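Local coordinates for endosialidase (Enterobacteria phage phi92, PDB 4HIZ), which cleaves polysialic acid internally, hydrolysing both alpha2,8 and alpha2,9 linkages between the sialic acid units, at the interface of chains A and B. Numbering follows the deposited sequence. Chains: chain A/B, Endosialidase.

The interface of chains A and B. Residues chain A 81, 111, 113, 131, 135, 507; chain B 557, 578-579.
B:His578 reaches from its chain into a pocket built of A:Asn111, A:His113, A:Trp131, A:Trp507 and A:Phe81, a worked example of how one polar ring can be fixed within a largely aromatic patch of the subunit interface. In the three-copy assembly this contact joins the catalytic beta-propeller region of chain A to the C-terminal region of chain B, and it probably helps hold the trimer together. Its NE2 donates to the backbone carbonyl O of A:Asn111 at 2.9 Å. The bond is nearly straight (165° at the hydrogen) and stays close to the imidazole plane, although the donor lies tilted from the plane of the carbonyl. This bond fixes the ring's rotation, and the packing around it reinforces the setting. One imidazole face is covered by the benzo end of A:Trp507, whose CH2 lies 3.6 Å from CD2 of B:His578. Against the rim of the opposite face comes the CD2/NE2 edge of A:His113, its NE2 3.7 Å from CE1 of B:His578; the rings meet edge to face at 85°. CG anti to the backbone N (chi1 -179°) directs the B:His578 ring toward chain A. CG1 of A:Ile135 rests 3.4 Å from the backbone O of B:His578.

Water joins the chains at two further points. One molecule bridges NE2 of A:His113 and the backbone O of B:His578; the other links the amide OD1 of A:Asn111 to the carboxylate OD2 of B:Asp579. Farther along, the ring edge of A:Phe81 meets the side chain of B:Ser557, with CZ 3.5 Å from OG.

The second shell keeps the pocket walls in place. A:Phe81 leans its CE1 edge over the indole of A:Trp507, while A:His113 is sandwiched between A:Trp131 and A:Ile135, whose CD1 sits 3.6 Å above the imidazole plane, displaced toward the rim.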
# COMPACT_ATOMS: atom_id res chain seq x y z
N PHE A 81 -3.47 -11.44 8.44
CA PHE A 81 -4.04 -12.04 9.64
C PHE A 81 -5.25 -12.87 9.28
O PHE A 81 -5.83 -12.76 8.18
CB PHE A 81 -4.45 -10.96 10.66
CG PHE A 81 -3.27 -10.35 11.37
CD1 PHE A 81 -2.74 -10.93 12.51
CD2 PHE A 81 -2.68 -9.19 10.88
CE1 PHE A 81 -1.63 -10.34 13.19
CE2 PHE A 81 -1.58 -8.60 11.54
CZ PHE A 81 -1.06 -9.18 12.70
N ASN A 111 -2.69 -14.68 19.82
CA ASN A 111 -2.24 -13.45 19.11
C ASN A 111 -3.36 -12.55 18.62
O ASN A 111 -3.15 -11.70 17.74
CB ASN A 111 -1.34 -13.85 17.93
CG ASN A 111 0.02 -14.33 18.39
OD1 ASN A 111 0.64 -13.70 19.24
ND2 ASN A 111 0.46 -15.47 17.89
N HIS A 113 -6.45 -9.73 18.32
CA HIS A 113 -7.04 -8.45 18.76
C HIS A 113 -8.50 -8.35 18.36
O HIS A 113 -8.87 -8.74 17.23
CB HIS A 113 -6.30 -7.27 18.05
CG HIS A 113 -4.90 -7.07 18.51
ND1 HIS A 113 -4.59 -6.33 19.63
CD2 HIS A 113 -3.72 -7.47 17.98
CE1 HIS A 113 -3.27 -6.27 19.76
NE2 HIS A 113 -2.72 -6.95 18.78
N TRP A 131 -6.94 -1.82 16.20
CA TRP A 131 -7.06 -2.71 17.36
C TRP A 131 -7.77 -1.96 18.47
O TRP A 131 -7.38 -0.85 18.85
CB TRP A 131 -5.69 -3.17 17.82
CG TRP A 131 -4.98 -4.06 16.81
CD1 TRP A 131 -5.55 -4.83 15.83
CD2 TRP A 131 -3.56 -4.24 16.69
NE1 TRP A 131 -4.56 -5.49 15.09
CE2 TRP A 131 -3.33 -5.16 15.63
CE3 TRP A 131 -2.46 -3.73 17.40
CZ2 TRP A 131 -2.05 -5.54 15.23
CZ3 TRP A 131 -1.17 -4.14 17.02
CH2 TRP A 131 -0.98 -5.01 15.93
N ILE A 135 -3.28 -6.94 23.30
CA ILE A 135 -3.09 -8.32 23.75
C ILE A 135 -3.31 -8.30 25.27
O ILE A 135 -2.90 -7.34 25.94
CB ILE A 135 -1.68 -8.84 23.40
CG1 ILE A 135 -1.48 -8.84 21.88
CG2 ILE A 135 -1.46 -10.24 24.00
CD1 ILE A 135 -2.50 -9.73 21.15
N TRP A 507 1.44 -15.04 10.31
CA TRP A 507 0.72 -14.31 9.27
C TRP A 507 1.68 -13.76 8.21
O TRP A 507 1.28 -13.61 7.08
CB TRP A 507 -0.14 -13.17 9.89
CG TRP A 507 0.59 -12.42 10.96
CD1 TRP A 507 1.45 -11.37 10.82
CD2 TRP A 507 0.54 -12.70 12.37
NE1 TRP A 507 1.93 -10.96 12.06
CE2 TRP A 507 1.39 -11.78 13.02
CE3 TRP A 507 -0.14 -13.66 13.14
CZ2 TRP A 507 1.57 -11.76 14.40
CZ3 TRP A 507 0.03 -13.64 14.52
CH2 TRP A 507 0.88 -12.69 15.14
N SER B 557 3.25 -5.49 10.80
CA SER B 557 3.22 -6.86 11.35
C SER B 557 3.92 -7.87 10.46
O SER B 557 3.42 -8.98 10.25
CB SER B 557 1.76 -7.28 11.59
OG SER B 557 1.18 -6.45 12.61
N HIS B 578 4.74 -8.81 19.03
CA HIS B 578 3.26 -8.75 18.88
C HIS B 578 2.51 -9.15 20.16
O HIS B 578 1.58 -8.46 20.58
CB HIS B 578 2.82 -9.69 17.73
CG HIS B 578 1.33 -9.69 17.48
ND1 HIS B 578 0.72 -8.79 16.63
CD2 HIS B 578 0.35 -10.50 17.94
CE1 HIS B 578 -0.58 -9.04 16.58
NE2 HIS B 578 -0.83 -10.09 17.37
N ASP B 579 2.92 -10.25 20.78
CA ASP B 579 2.15 -10.74 21.93
C ASP B 579 2.52 -10.07 23.25
O ASP B 579 2.01 -10.46 24.30
CB ASP B 579 2.23 -12.28 22.06
CG ASP B 579 3.60 -12.80 22.50
OD1 ASP B 579 4.52 -12.00 22.83
OD2 ASP B 579 3.74 -14.06 22.57
O HOH W 1 -0.07 -6.67 19.24
O HOH W 2 2.37 -15.58 20.96